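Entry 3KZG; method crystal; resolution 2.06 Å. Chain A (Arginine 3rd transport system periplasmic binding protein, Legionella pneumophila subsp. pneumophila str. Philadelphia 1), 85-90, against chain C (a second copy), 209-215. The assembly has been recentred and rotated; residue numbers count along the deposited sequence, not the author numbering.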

ATOM      1  N   LEU A  85       3.530 -15.784 -19.591  1.00 12.26           N
ATOM      2  CA  LEU A  85       3.353 -14.345 -19.488  1.00 12.79           C
ATOM      3  C   LEU A  85       4.745 -13.828 -19.124  1.00 12.72           C
ATOM      4  O   LEU A  85       5.501 -14.506 -18.419  1.00 13.75           O
ATOM      5  CB  LEU A  85       2.377 -14.005 -18.360  1.00 13.46           C
ATOM      6  CG  LEU A  85       0.970 -14.601 -18.466  1.00 14.86           C
ATOM      7  CD1 LEU A  85       0.169 -14.269 -17.208  1.00 13.56           C
ATOM      8  CD2 LEU A  85       0.288 -14.058 -19.709  1.00 12.55           C
ATOM      9  N   PRO A  86       5.117 -12.643 -19.618  1.00 11.99           N
ATOM     10  CA  PRO A  86       6.447 -12.138 -19.264  1.00 12.16           C
ATOM     11  C   PRO A  86       6.443 -11.838 -17.767  1.00 13.01           C
ATOM     12  O   PRO A  86       5.411 -11.440 -17.220  1.00 14.51           O
ATOM     13  CB  PRO A  86       6.577 -10.881 -20.120  1.00  9.43           C
ATOM     14  CG  PRO A  86       5.150 -10.398 -20.219  1.00 12.22           C
ATOM     15  CD  PRO A  86       4.369 -11.671 -20.435  1.00 11.83           C
ATOM     16  N   TYR A  87       7.573 -12.056 -17.097  1.00 12.95           N
ATOM     17  CA  TYR A  87       7.657 -11.793 -15.661  1.00 13.46           C
ATOM     18  C   TYR A  87       8.485 -10.556 -15.390  1.00 14.33           C
ATOM     19  O   TYR A  87       8.719 -10.197 -14.238  1.00 15.84           O
ATOM     20  CB  TYR A  87       8.285 -12.983 -14.921  1.00 14.46           C
ATOM     21  CG  TYR A  87       9.645 -13.430 -15.441  1.00 15.06           C
ATOM     22  CD1 TYR A  87      10.816 -12.738 -15.118  1.00 15.58           C
ATOM     23  CD2 TYR A  87       9.756 -14.570 -16.237  1.00 16.00           C
ATOM     24  CE1 TYR A  87      12.072 -13.186 -15.580  1.00 15.53           C
ATOM     25  CE2 TYR A  87      10.995 -15.016 -16.698  1.00 13.13           C
ATOM     26  CZ  TYR A  87      12.142 -14.332 -16.371  1.00 14.47           C
ATOM     27  OH  TYR A  87      13.361 -14.798 -16.838  1.00 13.78           O
HETATM   28  N   MSE A  88       8.923  -9.899 -16.455  1.00 14.69           N
HETATM   29  CA  MSE A  88       9.758  -8.717 -16.312  1.00 16.49           C
HETATM   30  C   MSE A  88       9.926  -8.026 -17.663  1.00 15.88           C
HETATM   31  O   MSE A  88       9.982  -8.685 -18.708  1.00 16.44           O
HETATM   32  CB  MSE A  88      11.125  -9.142 -15.759  1.00 21.69           C
HETATM   33  CG  MSE A  88      12.131  -8.030 -15.543  1.00 29.57           C
HETATM   34 SE   MSE A  88      13.717  -8.683 -14.618  1.00 41.78          SE
HETATM   35  CE  MSE A  88      14.755  -7.038 -14.616  1.00 34.41           C
ATOM     36  N   GLU A  89       9.979  -6.699 -17.647  1.00 12.62           N
ATOM     37  CA  GLU A  89      10.165  -5.950 -18.884  1.00 15.31           C
ATOM     38  C   GLU A  89      11.583  -6.207 -19.392  1.00 13.34           C
ATOM     39  O   GLU A  89      12.516  -6.290 -18.601  1.00 13.68           O
ATOM     40  CB  GLU A  89       9.973  -4.451 -18.640  1.00 15.93           C
ATOM     41  CG  GLU A  89      10.075  -3.605 -19.895  1.00 21.77           C
ATOM     42  CD  GLU A  89       9.805  -2.129 -19.637  1.00 24.66           C
ATOM     43  OE1 GLU A  89      10.662  -1.453 -19.028  1.00 25.41           O
ATOM     44  OE2 GLU A  89       8.727  -1.653 -20.042  1.00 26.72           O
ATOM     45  N   SER A  90      11.747  -6.340 -20.705  1.00 14.96           N
ATOM     46  CA  SER A  90      13.069  -6.594 -21.269  1.00 15.02           C
ATOM     47  C   SER A  90      13.659  -5.355 -21.934  1.00 15.59           C
ATOM     48  O   SER A  90      13.067  -4.782 -22.850  1.00 15.91           O
ATOM     49  CB  SER A  90      13.012  -7.752 -22.281  1.00 14.22           C
ATOM     50  OG  SER A  90      12.107  -7.488 -23.341  1.00 13.35           O
TER
ATOM     51  N   ASN C 209       1.223  -3.436 -22.565  1.00  8.87           N
ATOM     52  CA  ASN C 209       1.860  -4.568 -21.889  1.00  9.93           C
ATOM     53  C   ASN C 209       3.104  -4.162 -21.116  1.00 11.53           C
ATOM     54  O   ASN C 209       3.352  -4.669 -20.022  1.00 11.20           O
ATOM     55  CB  ASN C 209       2.213  -5.677 -22.873  1.00 10.55           C
ATOM     56  CG  ASN C 209       0.987  -6.380 -23.409  1.00 12.47           C
ATOM     57  OD1 ASN C 209      -0.124  -6.206 -22.886  1.00 14.15           O
ATOM     58  ND2 ASN C 209       1.175  -7.188 -24.447  1.00 10.90           N
ATOM     59  N   LYS C 210       3.892  -3.251 -21.673  1.00 11.50           N
ATOM     60  CA  LYS C 210       5.082  -2.815 -20.964  1.00 13.94           C
ATOM     61  C   LYS C 210       4.656  -2.014 -19.742  1.00 12.56           C
ATOM     62  O   LYS C 210       5.283  -2.102 -18.689  1.00 15.31           O
ATOM     63  CB  LYS C 210       5.997  -1.999 -21.887  1.00 16.31           C
ATOM     64  CG  LYS C 210       6.695  -2.881 -22.916  1.00 22.97           C
ATOM     65  CD  LYS C 210       7.762  -2.143 -23.710  1.00 25.93           C
ATOM     66  CE  LYS C 210       7.150  -1.123 -24.651  1.00 29.47           C
ATOM     67  NZ  LYS C 210       8.156  -0.573 -25.609  1.00 32.39           N
ATOM     68  N   ILE C 211       3.571  -1.257 -19.877  1.00 12.73           N
ATOM     69  CA  ILE C 211       3.058  -0.469 -18.759  1.00 11.67           C
ATOM     70  C   ILE C 211       2.605  -1.394 -17.625  1.00 10.55           C
ATOM     71  O   ILE C 211       2.880  -1.134 -16.459  1.00 12.69           O
ATOM     72  CB  ILE C 211       1.872   0.442 -19.201  1.00 11.82           C
ATOM     73  CG1 ILE C 211       2.352   1.465 -20.232  1.00 13.12           C
ATOM     74  CG2 ILE C 211       1.274   1.152 -17.996  1.00  9.23           C
ATOM     75  CD1 ILE C 211       3.470   2.354 -19.745  1.00 17.34           C
ATOM     76  N   LEU C 212       1.911  -2.477 -17.963  1.00 10.29           N
ATOM     77  CA  LEU C 212       1.465  -3.423 -16.941  1.00  8.68           C
ATOM     78  C   LEU C 212       2.685  -3.975 -16.207  1.00  8.90           C
ATOM     79  O   LEU C 212       2.714  -4.004 -14.979  1.00  9.43           O
ATOM     80  CB  LEU C 212       0.656  -4.569 -17.575  1.00  9.66           C
ATOM     81  CG  LEU C 212      -0.769  -4.179 -18.005  1.00 13.12           C
ATOM     82  CD1 LEU C 212      -1.456  -5.318 -18.744  1.00 14.80           C
ATOM     83  CD2 LEU C 212      -1.571  -3.796 -16.765  1.00 12.25           C
ATOM     84  N   LEU C 213       3.701  -4.392 -16.959  1.00  8.71           N
ATOM     85  CA  LEU C 213       4.914  -4.928 -16.349  1.00 10.80           C
ATOM     86  C   LEU C 213       5.598  -3.904 -15.442  1.00 11.15           C
ATOM     87  O   LEU C 213       6.110  -4.256 -14.388  1.00 13.96           O
ATOM     88  CB  LEU C 213       5.890  -5.396 -17.428  1.00  8.34           C
ATOM     89  CG  LEU C 213       5.468  -6.641 -18.212  1.00 10.51           C
ATOM     90  CD1 LEU C 213       6.463  -6.890 -19.332  1.00  9.73           C
ATOM     91  CD2 LEU C 213       5.382  -7.849 -17.278  1.00  8.66           C
ATOM     92  N   GLU C 214       5.600  -2.640 -15.856  1.00 13.04           N
ATOM     93  CA  GLU C 214       6.209  -1.581 -15.061  1.00 13.95           C
ATOM     94  C   GLU C 214       5.413  -1.321 -13.779  1.00 14.31           C
ATOM     95  O   GLU C 214       6.002  -1.092 -12.719  1.00 13.14           O
ATOM     96  CB  GLU C 214       6.325  -0.298 -15.889  1.00 16.50           C
ATOM     97  CG  GLU C 214       7.449  -0.332 -16.925  1.00 18.41           C
ATOM     98  CD  GLU C 214       7.324   0.743 -17.993  1.00 22.00           C
ATOM     99  OE1 GLU C 214       6.733   1.806 -17.720  1.00 22.75           O
ATOM    100  OE2 GLU C 214       7.834   0.532 -19.113  1.00 23.16           O
HETATM  101  N   MSE C 215       4.083  -1.363 -13.878  1.00 13.02           N
HETATM  102  CA  MSE C 215       3.215  -1.147 -12.721  1.00 13.18           C
HETATM  103  C   MSE C 215       3.389  -2.293 -11.727  1.00 13.75           C
HETATM  104  O   MSE C 215       3.330  -2.098 -10.511  1.00 13.64           O
HETATM  105  CB  MSE C 215       1.747  -1.076 -13.159  1.00 15.90           C
HETATM  106  CG  MSE C 215       1.346   0.187 -13.935  1.00 20.01           C
HETATM  107 SE   MSE C 215      -0.437   0.033 -14.562  1.00 31.02          SE
HETATM  108  CE  MSE C 215      -1.290  -0.191 -12.851  1.00 20.74           C
TER

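What kind of backbone does each copy bring to the contact? Chain C offers one face of a helix, its turns held by bonds such as Leu C213 N to Asn C209 O at 3.1 Å and Glu C214 N to Lys C210 O at 2.9 Å. Chain A offers a segment without regular helix or strand. The two backbones come nearest where the CA of Glu A89 lies 5.9 Å from the CA of Leu C213, and no clear hydrogen bond crosses between the stretches; helix side chains meet both side chains and backbone of chain A.

Why does Leu C213 sit at the centre? Its CA-to-CB bond points toward chain A, and its m, t rotamer places both methyls against that segment. CD1 of Leu C213 lies 3.8 Å from CG of Pro A86, an apolar pairing that keeps both groups from water. The same CD1 is 3.8 Å from CA of Glu A89, while CD2 of Leu C213 packs 3.6 Å from the carbonyl O of Pro A86. One branched side chain thus touches both ring and backbone, by shape rather than by directed bonds.

How does so much of Glu A89 come to be covered by the helix? Its CB leaves sideways, but chi1 and chi2 are both t, and the extended chain carries the carboxylate to the helix surface. There OE2 of Glu A89 lies 3.3 Å from CB of Lys C210, touching the aliphatic base of a lysine whose end leads away and whose NZ is hydrogen-bonded elsewhere in the structure.

What lets two glutamates approach each other? OE2 of Glu A89 and OE2 of Glu C214 are just 2.5 Å apart, a separation at which two charged carboxylates would repel strongly. One of the acids probably holds a proton, though the coordinates do not tell which.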